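Local atomic coordinates of methyltransferase (Geobacter sulfurreducens PCA, PDB entry 3C3P), a protein that probably transfers a methyl group from S-adenosyl-L-methionine to an oxygen atom of its substrate. Residues I157-R163 and G200-L205; A21-V25 and W72-R76; L59-D65 and R83-D88; A121-I127 and M146-A151. One frame throughout, in Å; residues are numbered along the deposited sequence.

Overall arrangement
Interactions 1 and 3 hold the same mixed sheet at separate places, with centres about 18 Å apart on opposite sides of the chain's centre. Interaction 3 pairs parallel strands and interaction 1 antiparallel ones; both are buried, and at the strand ends side-chain polar bonds join the backbone pairing. Interaction 4, largely buried, begins a further parallel pairing, Ile127 with Leu150, where a loop runs into strand 127-133, and touches interaction 3, where Ile127 packs on Val61. Interaction 2 is only partly buried and joins helices through apolar contacts and one salt bridge. Its segment 72-76 lies on helix 69-75, between the two strands of interaction 3, and Phe74 reaches Val60, Val62 and Val84 there and Ile157 of interaction 1.

Interaction 1: residues I157-R163 and G200-L205; sequences IAVNALR and GNGVLL. With EDO (1,2-ethanediol), chain K.
Residues 157-159 form an extended strand end antiparallel to 203-205, the short axes 4.7 Å apart at 161°. Ile157 faces Leu205 as a non-hydrogen-bonded pair and, with chi1 m, sets CG2 3.7 Å from Val203 CG1. Ala158 and Leu204 are the hydrogen-bonded pair: Ala158 N to Leu204 O 2.9 Å, Leu204 N to Ala158 O 2.8 Å. After Val159 the chain turns at Asn160 (phi/psi 54/39), whose N reaches Gly202 O through a water; its OD1 accepts from Asn201 ND2 at 3.0 Å, while Asn160 ND2 is hydrogen-bonded to Asp133 OD1. Ala161 N donates to Gly202 O (3.1 Å), and Leu162 N and Arg163 N share Asn201 O (2.8 and 3.1 Å). Leu162 lies against Gly202, where a CB would clash with Leu162 CG. Arg163, chi1 p and otherwise extended, donates from NE to Asn201 OD1 over a short 2.5 Å. This joins the last parallel strand to the antiparallel hairpin strands that complete the seven-stranded sheet of Rossmann-like class I methyltransferases.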
loop_
_atom_site.group_PDB
_atom_site.type_symbol
_atom_site.label_atom_id
_atom_site.label_comp_id
_atom_site.label_asym_id
_atom_site.label_seq_id
_atom_site.Cartn_x
_atom_site.Cartn_y
_atom_site.Cartn_z
ATOM N N ILE A 157 -6.471 -4.317 7.117
ATOM C CA ILE A 157 -6.659 -4.533 5.655
ATOM C C ILE A 157 -8.053 -5.154 5.497
ATOM O O ILE A 157 -8.301 -6.304 5.898
ATOM C CB ILE A 157 -5.592 -5.416 4.986
ATOM C CG1 ILE A 157 -4.177 -4.881 5.263
ATOM C CG2 ILE A 157 -5.880 -5.504 3.469
ATOM C CD1 ILE A 157 -3.053 -5.747 4.714
ATOM N N ALA A 158 -8.957 -4.369 4.934
ATOM C CA ALA A 158 -10.368 -4.759 4.730
ATOM C C ALA A 158 -10.690 -4.799 3.257
ATOM O O ALA A 158 -10.634 -3.781 2.555
ATOM C CB ALA A 158 -11.306 -3.798 5.474
ATOM N N VAL A 159 -11.019 -5.993 2.782
ATOM C CA VAL A 159 -11.322 -6.178 1.372
ATOM C C VAL A 159 -12.809 -6.009 1.114
ATOM O O VAL A 159 -13.626 -5.912 2.050
ATOM C CB VAL A 159 -10.794 -7.529 0.815
ATOM C CG1 VAL A 159 -9.235 -7.556 0.883
ATOM C CG2 VAL A 159 -11.445 -8.755 1.507
ATOM N N ASN A 160 -13.132 -5.988 -0.167
ATOM C CA ASN A 160 -14.532 -5.810 -0.644
ATOM C C ASN A 160 -15.136 -4.551 -0.042
ATOM O O ASN A 160 -16.309 -4.492 0.327
ATOM C CB ASN A 160 -15.385 -7.038 -0.333
ATOM C CG ASN A 160 -14.824 -8.284 -0.956
ATOM O OD1 ASN A 160 -14.268 -8.235 -2.046
ATOM N ND2 ASN A 160 -14.944 -9.408 -0.260
ATOM N N ALA A 161 -14.290 -3.537 0.040
ATOM C CA ALA A 161 -14.636 -2.213 0.594
ATOM C C ALA A 161 -15.497 -1.283 -0.298
ATOM O O ALA A 161 -16.182 -0.410 0.229
ATOM C CB ALA A 161 -13.391 -1.482 1.031
ATOM N N LEU A 162 -15.451 -1.472 -1.621
ATOM C CA LEU A 162 -16.207 -0.641 -2.579
ATOM C C LEU A 162 -17.328 -1.403 -3.245
ATOM O O LEU A 162 -18.326 -0.824 -3.656
ATOM C CB LEU A 162 -15.286 0.009 -3.630
ATOM C CG LEU A 162 -14.335 1.047 -3.034
ATOM C CD1 LEU A 162 -13.377 1.546 -4.085
ATOM C CD2 LEU A 162 -15.130 2.213 -2.353
ATOM N N ARG A 163 -17.158 -2.697 -3.365
ATOM C CA ARG A 163 -18.197 -3.542 -3.946
ATOM C C ARG A 163 -18.059 -4.947 -3.406
ATOM O O ARG A 163 -16.991 -5.364 -2.952
ATOM C CB ARG A 163 -18.141 -3.551 -5.461
ATOM C CG ARG A 163 -16.952 -4.269 -5.984
ATOM C CD ARG A 163 -16.886 -4.165 -7.463
ATOM N NE ARG A 163 -15.706 -4.862 -7.971
ATOM C CZ ARG A 163 -15.314 -4.823 -9.235
ATOM N NH1 ARG A 163 -15.992 -4.125 -10.121
ATOM N NH2 ARG A 163 -14.236 -5.477 -9.618
ATOM N N GLY A 200 -9.077 -4.233 -7.248
ATOM C CA GLY A 200 -10.110 -5.267 -7.121
ATOM C C GLY A 200 -11.485 -4.693 -6.766
ATOM O O GLY A 200 -12.026 -3.863 -7.465
ATOM N N ASN A 201 -12.017 -5.162 -5.657
ATOM C CA ASN A 201 -13.310 -4.730 -5.144
ATOM C C ASN A 201 -13.181 -3.566 -4.133
ATOM O O ASN A 201 -14.141 -3.185 -3.452
ATOM C CB ASN A 201 -14.047 -5.921 -4.517
ATOM C CG ASN A 201 -14.413 -6.989 -5.534
ATOM O OD1 ASN A 201 -14.551 -6.726 -6.735
ATOM N ND2 ASN A 201 -14.617 -8.204 -5.040
ATOM N N GLY A 202 -11.964 -3.023 -4.067
ATOM C CA GLY A 202 -11.615 -1.910 -3.166
ATOM C C GLY A 202 -11.012 -2.467 -1.906
ATOM O O GLY A 202 -11.493 -3.444 -1.353
ATOM N N VAL A 203 -9.935 -1.839 -1.471
ATOM C CA VAL A 203 -9.227 -2.263 -0.270
ATOM C C VAL A 203 -9.053 -1.085 0.696
ATOM O O VAL A 203 -8.422 -0.092 0.380
ATOM C CB VAL A 203 -7.828 -2.888 -0.601
ATOM C CG1 VAL A 203 -7.128 -3.355 0.703
ATOM C CG2 VAL A 203 -7.955 -4.066 -1.607
ATOM N N LEU A 204 -9.650 -1.226 1.873
ATOM C CA LEU A 204 -9.570 -0.212 2.912
ATOM C C LEU A 204 -8.358 -0.523 3.778
ATOM O O LEU A 204 -8.187 -1.642 4.271
ATOM C CB LEU A 204 -10.850 -0.195 3.749
ATOM C CG LEU A 204 -11.044 0.699 4.970
ATOM C CD1 LEU A 204 -10.915 2.186 4.665
ATOM C CD2 LEU A 204 -12.451 0.433 5.557
ATOM N N LEU A 205 -7.515 0.487 3.945
ATOM C CA LEU A 205 -6.310 0.356 4.752
ATOM C C LEU A 205 -6.387 1.333 5.905
ATOM O O LEU A 205 -6.671 2.532 5.717
ATOM C CB LEU A 205 -5.064 0.648 3.903
ATOM C CG LEU A 205 -4.844 -0.183 2.634
ATOM C CD1 LEU A 205 -3.646 0.338 1.782
ATOM C CD2 LEU A 205 -4.649 -1.633 3.013
HETATM C C1 EDO K . -19.880 -4.691 0.542
HETATM O O1 EDO K . -18.634 -5.315 0.882
HETATM C C2 EDO K . -19.717 -3.418 -0.294
HETATM O O2 EDO K . -18.619 -2.648 0.200
HETATM O O HOH W 1 -11.229 -5.943 -2.207
#

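Interaction 2: residues A21-V25 and W72-R76; sequences ADPVV and WWFAR. With PEG (di(hydroxyethyl)ether), chain N.
Segments 21-25 and 72-76 meet through side chains alone, their nearest CA atoms, those of Val25 and Trp72, being 8.9 Å apart. Segment 21-25 enters its helix at Pro23; Asp22 before it is the N-cap, and with chi1 t its OD1 accepts from Val24 N at 3.0 Å, though the position of OD1 is less certain. The other carboxylate oxygen, OD2, lies near the plane of the Trp72 ring at its edge, 3.5 Å from CZ2, and forms a salt bridge with Arg76 NH1 at 3.2 Å. Arg76 has chi1 m, chi2 t and chi3 p. Trp72, its CA-to-CB bond pointing toward segment 21-25, has chi1 t and chi2 85°. In the Rossmann-like methyltransferase fold, helix 69-75 is the crossover between strands 59-63 and 83-88, so this contact sets the start of helix 23-34 against the crossover helix, with Met100 of helix 91-104 touching both Val24 and Trp72. Val24, chi1 t, places CG1 4.0 Å from Trp72 CE2. Val25, also t, turns CG2 to the ends of both indoles, 4.4 Å from Trp73 CZ2, which has chi1 m and chi2 96°. A diethylene glycol, probably from the crystallisation liquor, makes weak hydrogen bonds through O1 to Asp22 OD2 (3.0 Å) and Arg76 NH1 (3.4 Å).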
loop_
_atom_site.group_PDB
_atom_site.type_symbol
_atom_site.label_atom_id
_atom_site.label_comp_id
_atom_site.label_asym_id
_atom_site.label_seq_id
_atom_site.Cartn_x
_atom_site.Cartn_y
_atom_site.Cartn_z
ATOM N N ALA A 21 1.554 -17.107 -14.007
ATOM C CA ALA A 21 0.808 -17.528 -12.814
ATOM C C ALA A 21 1.331 -18.797 -12.148
ATOM O O ALA A 21 1.779 -19.726 -12.801
ATOM C CB ALA A 21 -0.687 -17.687 -13.154
ATOM N N ASP A 22 1.267 -18.773 -10.824
ATOM C CA ASP A 22 1.668 -19.886 -9.958
ATOM C C ASP A 22 0.541 -20.914 -10.111
ATOM O O ASP A 22 -0.628 -20.562 -9.933
ATOM C CB ASP A 22 1.834 -19.387 -8.509
ATOM C CG ASP A 22 2.340 -20.453 -7.531
ATOM O OD1 ASP A 22 2.239 -21.670 -7.792
ATOM O OD2 ASP A 22 2.821 -20.050 -6.453
ATOM N N PRO A 23 0.864 -22.185 -10.449
ATOM C CA PRO A 23 -0.233 -23.150 -10.624
ATOM C C PRO A 23 -1.000 -23.380 -9.332
ATOM O O PRO A 23 -2.155 -23.808 -9.341
ATOM C CB PRO A 23 0.480 -24.430 -11.081
ATOM C CG PRO A 23 1.875 -24.288 -10.613
ATOM C CD PRO A 23 2.184 -22.819 -10.605
ATOM N N VAL A 24 -0.337 -23.056 -8.233
ATOM C CA VAL A 24 -0.927 -23.186 -6.901
ATOM C C VAL A 24 -2.106 -22.252 -6.824
ATOM O O VAL A 24 -3.187 -22.583 -6.343
ATOM C CB VAL A 24 0.020 -22.725 -5.789
ATOM C CG1 VAL A 24 -0.677 -22.831 -4.454
ATOM C CG2 VAL A 24 1.313 -23.539 -5.783
ATOM N N VAL A 25 -1.842 -21.041 -7.284
ATOM C CA VAL A 25 -2.846 -19.978 -7.300
ATOM C C VAL A 25 -3.929 -20.286 -8.332
ATOM O O VAL A 25 -5.123 -20.080 -8.088
ATOM C CB VAL A 25 -2.217 -18.569 -7.556
ATOM C CG1 VAL A 25 -3.292 -17.523 -7.760
ATOM C CG2 VAL A 25 -1.307 -18.156 -6.396
ATOM N N TRP A 72 -2.562 -17.548 2.251
ATOM C CA TRP A 72 -1.554 -18.024 1.325
ATOM C C TRP A 72 -0.630 -16.850 0.966
ATOM O O TRP A 72 0.601 -16.974 0.997
ATOM C CB TRP A 72 -2.206 -18.672 0.103
ATOM C CG TRP A 72 -1.230 -19.250 -0.782
ATOM C CD1 TRP A 72 -0.668 -20.507 -0.700
ATOM C CD2 TRP A 72 -0.639 -18.625 -1.900
ATOM N NE1 TRP A 72 0.230 -20.687 -1.719
ATOM C CE2 TRP A 72 0.271 -19.540 -2.465
ATOM C CE3 TRP A 72 -0.783 -17.381 -2.486
ATOM C CZ2 TRP A 72 1.017 -19.240 -3.595
ATOM C CZ3 TRP A 72 -0.029 -17.087 -3.606
ATOM C CH2 TRP A 72 0.851 -18.001 -4.142
ATOM N N TRP A 73 -1.234 -15.700 0.678
ATOM C CA TRP A 73 -0.467 -14.485 0.300
ATOM C C TRP A 73 0.380 -13.976 1.450
ATOM O O TRP A 73 1.556 -13.637 1.294
ATOM C CB TRP A 73 -1.374 -13.358 -0.224
ATOM C CG TRP A 73 -1.976 -13.673 -1.557
ATOM C CD1 TRP A 73 -3.217 -14.197 -1.797
ATOM C CD2 TRP A 73 -1.344 -13.532 -2.826
ATOM N NE1 TRP A 73 -3.398 -14.369 -3.156
ATOM C CE2 TRP A 73 -2.257 -13.987 -3.806
ATOM C CE3 TRP A 73 -0.075 -13.105 -3.236
ATOM C CZ2 TRP A 73 -1.962 -13.980 -5.162
ATOM C CZ3 TRP A 73 0.218 -13.109 -4.583
ATOM C CH2 TRP A 73 -0.725 -13.550 -5.531
ATOM N N PHE A 74 -0.232 -13.954 2.622
ATOM C CA PHE A 74 0.464 -13.496 3.831
ATOM C C PHE A 74 1.599 -14.441 4.285
ATOM O O PHE A 74 2.669 -13.984 4.722
ATOM C CB PHE A 74 -0.510 -13.273 4.995
ATOM C CG PHE A 74 -1.431 -12.101 4.810
ATOM C CD1 PHE A 74 -0.906 -10.814 4.687
ATOM C CD2 PHE A 74 -2.799 -12.253 4.865
ATOM C CE1 PHE A 74 -1.733 -9.703 4.549
ATOM C CE2 PHE A 74 -3.633 -11.136 4.738
ATOM C CZ PHE A 74 -3.095 -9.866 4.585
ATOM N N ALA A 75 1.358 -15.748 4.199
ATOM C CA ALA A 75 2.347 -16.746 4.636
ATOM C C ALA A 75 3.658 -16.616 3.878
ATOM O O ALA A 75 4.744 -16.834 4.414
ATOM C CB ALA A 75 1.790 -18.187 4.494
ATOM N N ARG A 76 3.514 -16.257 2.623
ATOM C CA ARG A 76 4.644 -16.109 1.701
ATOM C C ARG A 76 5.499 -14.900 2.008
ATOM O O ARG A 76 6.650 -14.826 1.598
ATOM C CB ARG A 76 4.145 -15.958 0.250
ATOM C CG ARG A 76 3.319 -17.130 -0.272
ATOM C CD ARG A 76 3.294 -17.188 -1.808
ATOM N NE ARG A 76 4.667 -17.130 -2.328
ATOM C CZ ARG A 76 5.085 -17.547 -3.517
ATOM N NH1 ARG A 76 4.280 -18.200 -4.348
ATOM N NH2 ARG A 76 6.366 -17.374 -3.837
HETATM C C1 PEG N . 6.676 -18.990 -7.191
HETATM O O1 PEG N . 5.297 -18.763 -7.494
HETATM C C2 PEG N . 6.838 -20.157 -6.216
HETATM O O2 PEG N . 8.228 -20.417 -6.007
HETATM C C3 PEG N . 8.656 -21.626 -6.634
HETATM C C4 PEG N . 8.571 -21.523 -8.160
HETATM O O4 PEG N . 9.322 -20.403 -8.648
#

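Interaction 3: residues L59-D65 and R83-D88; sequences LVVVPGD and RVVMID. With EDO (1,2-ethanediol), chain I.
The first beta-alpha-beta unit of the Rossmann-like sheet supplies this contact: strands 59-63 and 83-88 run parallel, linked through helix 69-75, with axes 4.7 Å apart at 12°. The register runs from Leu59 opposite Arg83 to Pro63 opposite Ile87. Hydrogen bonds alternate along it: Val60 N to Arg83 O 2.9 Å, Val85 N to Val60 O 2.8 Å, Val62 N to Val85 O 2.8 Å, Ile87 N to Val62 O 3.2 Å and Gly64 N to Ile87 O 2.6 Å. Val60, Val62, Val84 and selenomethionine Met86 share one face, which meets Phe74 and Ser71 of the helix; Val62 CG2 lies 4.0 Å from Val84 CG1. On the other face, Leu59, chi1 t and chi2 p, brings CD1 3.6 Å from Val85 CG2. Beyond the strand, Gly64 turns at phi/psi 94/122, and Asp65 N donates to Asp88 OD1 at 2.9 Å. The Asp65 carboxylate binds Ser71 OG and Ala70 N. Asp88, chi1 t, also accepts at OD1 from O2 of an ethanediol (2.7 Å), probably from the crystallisation liquor. A glycine turn after the first strand and an acidic residue ending the second are characteristic of the S-adenosylmethionine site in class I methyltransferases, consistent with a cofactor pocket here.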
loop_
_atom_site.group_PDB
_atom_site.type_symbol
_atom_site.label_atom_id
_atom_site.label_comp_id
_atom_site.label_asym_id
_atom_site.label_seq_id
_atom_site.Cartn_x
_atom_site.Cartn_y
_atom_site.Cartn_z
ATOM N N LEU A 59 2.903 -11.050 13.626
ATOM C CA LEU A 59 1.580 -11.696 13.701
ATOM C C LEU A 59 0.514 -11.091 12.794
ATOM O O LEU A 59 0.202 -9.908 12.812
ATOM C CB LEU A 59 1.057 -11.704 15.159
ATOM C CG LEU A 59 -0.308 -12.362 15.462
ATOM C CD1 LEU A 59 -0.303 -13.853 15.047
ATOM C CD2 LEU A 59 -0.739 -12.217 16.933
ATOM N N VAL A 60 -0.001 -11.978 11.976
ATOM C CA VAL A 60 -1.066 -11.699 11.038
ATOM C C VAL A 60 -2.217 -12.608 11.392
ATOM O O VAL A 60 -2.054 -13.827 11.480
ATOM C CB VAL A 60 -0.666 -11.983 9.555
ATOM C CG1 VAL A 60 -1.867 -11.716 8.617
ATOM C CG2 VAL A 60 0.585 -11.179 9.139
ATOM N N VAL A 61 -3.381 -12.000 11.552
ATOM C CA VAL A 61 -4.617 -12.705 11.880
ATOM C C VAL A 61 -5.665 -12.515 10.757
ATOM O O VAL A 61 -5.959 -11.407 10.297
ATOM C CB VAL A 61 -5.122 -12.291 13.288
ATOM C CG1 VAL A 61 -6.457 -12.995 13.641
ATOM C CG2 VAL A 61 -4.008 -12.599 14.337
ATOM N N VAL A 62 -6.165 -13.663 10.298
ATOM C CA VAL A 62 -7.128 -13.754 9.214
ATOM C C VAL A 62 -8.395 -14.469 9.678
ATOM O O VAL A 62 -8.464 -15.694 9.633
ATOM C CB VAL A 62 -6.514 -14.545 8.039
ATOM C CG1 VAL A 62 -7.424 -14.509 6.841
ATOM C CG2 VAL A 62 -5.127 -13.979 7.699
ATOM N N PRO A 63 -9.386 -13.710 10.177
ATOM C CA PRO A 63 -10.633 -14.318 10.629
ATOM C C PRO A 63 -11.591 -14.504 9.482
ATOM O O PRO A 63 -12.258 -13.562 9.085
ATOM C CB PRO A 63 -11.202 -13.301 11.634
ATOM C CG PRO A 63 -10.321 -12.092 11.573
ATOM C CD PRO A 63 -9.307 -12.274 10.489
ATOM N N GLY A 64 -11.661 -15.745 9.008
ATOM C CA GLY A 64 -12.484 -16.147 7.865
ATOM C C GLY A 64 -11.607 -16.078 6.621
ATOM O O GLY A 64 -11.047 -15.044 6.295
ATOM N N ASP A 65 -11.466 -17.193 5.921
ATOM C CA ASP A 65 -10.616 -17.187 4.744
ATOM C C ASP A 65 -10.919 -18.340 3.794
ATOM O O ASP A 65 -10.486 -19.491 3.983
ATOM C CB ASP A 65 -9.144 -17.195 5.197
ATOM C CG ASP A 65 -8.174 -16.917 4.074
ATOM O OD1 ASP A 65 -8.596 -16.397 3.022
ATOM O OD2 ASP A 65 -6.962 -17.178 4.252
ATOM N N ARG A 83 4.128 -15.494 12.441
ATOM C CA ARG A 83 2.947 -16.336 12.279
ATOM C C ARG A 83 1.729 -15.687 11.661
ATOM O O ARG A 83 1.481 -14.496 11.810
ATOM C CB ARG A 83 2.465 -16.859 13.651
ATOM C CG ARG A 83 3.399 -17.831 14.381
ATOM C CD ARG A 83 3.527 -19.150 13.663
ATOM N NE ARG A 83 4.405 -20.059 14.384
ATOM C CZ ARG A 83 5.728 -20.118 14.243
ATOM N NH1 ARG A 83 6.360 -19.325 13.387
ATOM N NH2 ARG A 83 6.424 -20.998 14.947
ATOM N N VAL A 84 1.028 -16.528 10.907
ATOM C CA VAL A 84 -0.271 -16.204 10.337
ATOM C C VAL A 84 -1.221 -17.157 11.067
ATOM O O VAL A 84 -0.971 -18.376 11.178
ATOM C CB VAL A 84 -0.442 -16.430 8.822
ATOM C CG1 VAL A 84 -1.887 -16.149 8.441
ATOM C CG2 VAL A 84 0.505 -15.571 7.995
ATOM N N VAL A 85 -2.256 -16.574 11.638
ATOM C CA VAL A 85 -3.289 -17.310 12.350
ATOM C C VAL A 85 -4.571 -17.157 11.543
ATOM O O VAL A 85 -5.133 -16.066 11.398
ATOM C CB VAL A 85 -3.523 -16.795 13.779
ATOM C CG1 VAL A 85 -4.627 -17.619 14.455
ATOM C CG2 VAL A 85 -2.231 -16.832 14.601
HETATM N N MSE A 86 -5.003 -18.280 11.011
HETATM C CA MSE A 86 -6.195 -18.361 10.190
HETATM C C MSE A 86 -7.268 -19.179 10.883
HETATM O O MSE A 86 -7.019 -20.290 11.377
HETATM C CB MSE A 86 -5.785 -18.972 8.848
HETATM C CG MSE A 86 -6.840 -19.206 7.747
HETATM SE SE MSE A 86 -8.215 -20.566 8.025
HETATM C CE MSE A 86 -8.563 -20.969 6.136
ATOM N N ILE A 87 -8.450 -18.570 10.946
ATOM C CA ILE A 87 -9.642 -19.173 11.556
ATOM C C ILE A 87 -10.805 -19.156 10.557
ATOM O O ILE A 87 -11.081 -18.159 9.899
ATOM C CB ILE A 87 -10.103 -18.477 12.880
ATOM C CG1 ILE A 87 -8.971 -18.306 13.890
ATOM C CG2 ILE A 87 -11.259 -19.230 13.541
ATOM C CD1 ILE A 87 -8.181 -17.038 13.687
ATOM N N ASP A 88 -11.462 -20.295 10.427
ATOM C CA ASP A 88 -12.596 -20.410 9.511
ATOM C C ASP A 88 -13.607 -21.460 10.007
ATOM O O ASP A 88 -13.233 -22.535 10.502
ATOM C CB ASP A 88 -12.102 -20.698 8.082
ATOM C CG ASP A 88 -13.196 -20.516 7.028
ATOM O OD1 ASP A 88 -13.188 -19.424 6.408
ATOM O OD2 ASP A 88 -14.098 -21.382 6.874
HETATM C C1 EDO I . -15.536 -16.393 5.947
HETATM O O1 EDO I . -15.873 -16.034 7.290
HETATM C C2 EDO I . -15.926 -17.852 5.735
HETATM O O2 EDO I . -15.076 -18.467 4.761
#

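Interaction 4: residues A121-I127 and M146-A151; sequences AAGQRDI and MNRCLA. With EDO (1,2-ethanediol), chain F.
Two backbone hydrogen bonds hold the segments: Ile127 N to Cys149 O at 2.9 Å (176°) and Ala151 N to Ile127 O at 2.9 Å (172°). They make Ile127 and Leu150 a parallel bridge, CA atoms 4.6 Å apart, where the short strand 150-151 meets the beginning of strand 127-133, one of the parallel strands of the Rossmann-like sheet. Asp126 precedes the bridge with positive phi (55/49), turning the chain into the strand. Before that, a type I turn from Ala121 to Gln124, closed by Gln124 N to Ala121 O at 2.9 Å, follows helix 117-121, and Arg125 folds back with chi1 and chi2 both m so that NH1 donates to Gln124 O at 2.9 Å. An ethanediol, probably from the crystallisation liquor, donates from O1 to Arg125 O over a very short 2.5 Å. On the partner segment a 3-10 turn, 147-149, leads from Met146 to the strand, with Cys149 N bonded to Met146 O at 2.7 Å. Cys149, chi1 m, packs into the loop, its CB 3.3 Å from Gln124 O and its SG 3.3 Å from Ala122 O. Ala151 CB rests 3.6 Å from Asp126 C. Ile127, chi1 m and chi2 t, also packs on Leu59 and Val61 of strand 59-63. Met146, a selenomethionine with all three chi angles m, brings its end against the loop, CE 3.8 Å from Ala121 CB and 3.4 Å from Ile127 CD1.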
loop_
_atom_site.group_PDB
_atom_site.type_symbol
_atom_site.label_atom_id
_atom_site.label_comp_id
_atom_site.label_asym_id
_atom_site.label_seq_id
_atom_site.Cartn_x
_atom_site.Cartn_y
_atom_site.Cartn_z
ATOM N N ALA A 121 -10.181 -15.159 17.259
ATOM C CA ALA A 121 -9.261 -14.053 16.958
ATOM C C ALA A 121 -9.114 -13.139 18.173
ATOM O O ALA A 121 -8.029 -12.620 18.489
ATOM C CB ALA A 121 -9.755 -13.252 15.741
ATOM N N ALA A 122 -10.225 -12.993 18.875
ATOM C CA ALA A 122 -10.272 -12.135 20.054
ATOM C C ALA A 122 -9.299 -12.569 21.157
ATOM O O ALA A 122 -9.000 -11.791 22.059
ATOM C CB ALA A 122 -11.699 -12.061 20.606
ATOM N N GLY A 123 -8.799 -13.798 21.079
ATOM C CA GLY A 123 -7.868 -14.329 22.082
ATOM C C GLY A 123 -6.416 -14.050 21.736
ATOM O O GLY A 123 -5.487 -14.389 22.473
ATOM N N GLN A 124 -6.232 -13.430 20.581
ATOM C CA GLN A 124 -4.893 -13.067 20.085
ATOM C C GLN A 124 -4.454 -11.729 20.659
ATOM O O GLN A 124 -5.271 -10.911 21.057
ATOM C CB GLN A 124 -4.875 -13.053 18.552
ATOM C CG GLN A 124 -5.108 -14.427 17.951
ATOM C CD GLN A 124 -3.914 -15.347 18.098
ATOM O OE1 GLN A 124 -2.775 -14.964 17.815
ATOM N NE2 GLN A 124 -4.174 -16.594 18.463
ATOM N N ARG A 125 -3.148 -11.541 20.731
ATOM C CA ARG A 125 -2.565 -10.296 21.250
ATOM C C ARG A 125 -1.466 -9.746 20.353
ATOM O O ARG A 125 -0.741 -10.491 19.705
ATOM C CB ARG A 125 -1.987 -10.503 22.664
ATOM C CG ARG A 125 -2.995 -10.867 23.727
ATOM C CD ARG A 125 -4.047 -9.787 23.923
ATOM N NE ARG A 125 -4.972 -10.142 25.001
ATOM C CZ ARG A 125 -6.105 -10.828 24.853
ATOM N NH1 ARG A 125 -6.503 -11.242 23.659
ATOM N NH2 ARG A 125 -6.854 -11.093 25.914
ATOM N N ASP A 126 -1.357 -8.423 20.329
ATOM C CA ASP A 126 -0.312 -7.758 19.541
ATOM C C ASP A 126 -0.334 -8.163 18.078
ATOM O O ASP A 126 0.660 -8.571 17.500
ATOM C CB ASP A 126 1.065 -8.036 20.141
ATOM C CG ASP A 126 1.258 -7.359 21.483
ATOM O OD1 ASP A 126 0.856 -6.183 21.629
ATOM O OD2 ASP A 126 1.853 -7.990 22.371
ATOM N N ILE A 127 -1.525 -8.100 17.524
ATOM C CA ILE A 127 -1.751 -8.372 16.095
ATOM C C ILE A 127 -1.174 -7.204 15.292
ATOM O O ILE A 127 -1.509 -6.050 15.533
ATOM C CB ILE A 127 -3.256 -8.555 15.764
ATOM C CG1 ILE A 127 -3.861 -9.736 16.558
ATOM C CG2 ILE A 127 -3.466 -8.752 14.242
ATOM C CD1 ILE A 127 -5.398 -9.837 16.455
HETATM N N MSE A 146 -11.906 -6.160 18.519
HETATM C CA MSE A 146 -10.480 -6.439 18.217
HETATM C C MSE A 146 -9.436 -5.342 18.464
HETATM O O MSE A 146 -8.239 -5.640 18.544
HETATM C CB MSE A 146 -10.355 -6.828 16.722
HETATM C CG MSE A 146 -11.156 -8.068 16.277
HETATM SE SE MSE A 146 -10.636 -9.708 17.178
HETATM C CE MSE A 146 -8.750 -9.722 16.692
ATOM N N ASN A 147 -9.858 -4.090 18.573
ATOM C CA ASN A 147 -8.869 -3.019 18.737
ATOM C C ASN A 147 -7.902 -3.299 19.894
ATOM O O ASN A 147 -6.720 -2.931 19.835
ATOM C CB ASN A 147 -9.512 -1.649 18.928
ATOM C CG ASN A 147 -8.541 -0.541 18.658
ATOM O OD1 ASN A 147 -7.794 -0.591 17.687
ATOM N ND2 ASN A 147 -8.565 0.481 19.478
ATOM N N ARG A 148 -8.421 -3.975 20.918
ATOM C CA ARG A 148 -7.661 -4.323 22.140
ATOM C C ARG A 148 -6.581 -5.370 21.890
ATOM O O ARG A 148 -5.648 -5.539 22.685
ATOM C CB ARG A 148 -8.576 -4.925 23.209
ATOM C CG ARG A 148 -9.691 -4.037 23.705
ATOM C CD ARG A 148 -10.427 -4.714 24.842
ATOM N NE ARG A 148 -11.087 -5.948 24.423
ATOM C CZ ARG A 148 -12.325 -6.019 23.930
ATOM N NH1 ARG A 148 -13.060 -4.920 23.783
ATOM N NH2 ARG A 148 -12.830 -7.201 23.576
ATOM N N CYS A 149 -6.751 -6.061 20.774
ATOM C CA CYS A 149 -5.882 -7.170 20.352
ATOM C C CYS A 149 -4.795 -6.711 19.419
ATOM O O CYS A 149 -3.862 -7.452 19.100
ATOM C CB CYS A 149 -6.724 -8.245 19.660
ATOM S SG CYS A 149 -8.049 -8.926 20.719
ATOM N N LEU A 150 -4.899 -5.453 19.030
ATOM C CA LEU A 150 -3.942 -4.876 18.074
ATOM C C LEU A 150 -2.649 -4.376 18.702
ATOM O O LEU A 150 -2.626 -3.854 19.807
ATOM C CB LEU A 150 -4.576 -3.733 17.257
ATOM C CG LEU A 150 -5.781 -4.038 16.366
ATOM C CD1 LEU A 150 -6.197 -2.762 15.655
ATOM C CD2 LEU A 150 -5.456 -5.147 15.373
ATOM N N ALA A 151 -1.563 -4.577 17.976
ATOM C CA ALA A 151 -0.266 -4.080 18.405
ATOM C C ALA A 151 -0.160 -2.622 18.028
ATOM O O ALA A 151 -0.920 -2.109 17.212
ATOM C CB ALA A 151 0.857 -4.824 17.723
HETATM C C1 EDO F . 2.370 -11.765 19.823
HETATM O O1 EDO F . 1.026 -12.167 20.096
HETATM C C2 EDO F . 2.549 -11.694 18.313
HETATM O O2 EDO F . 3.883 -11.296 17.968
#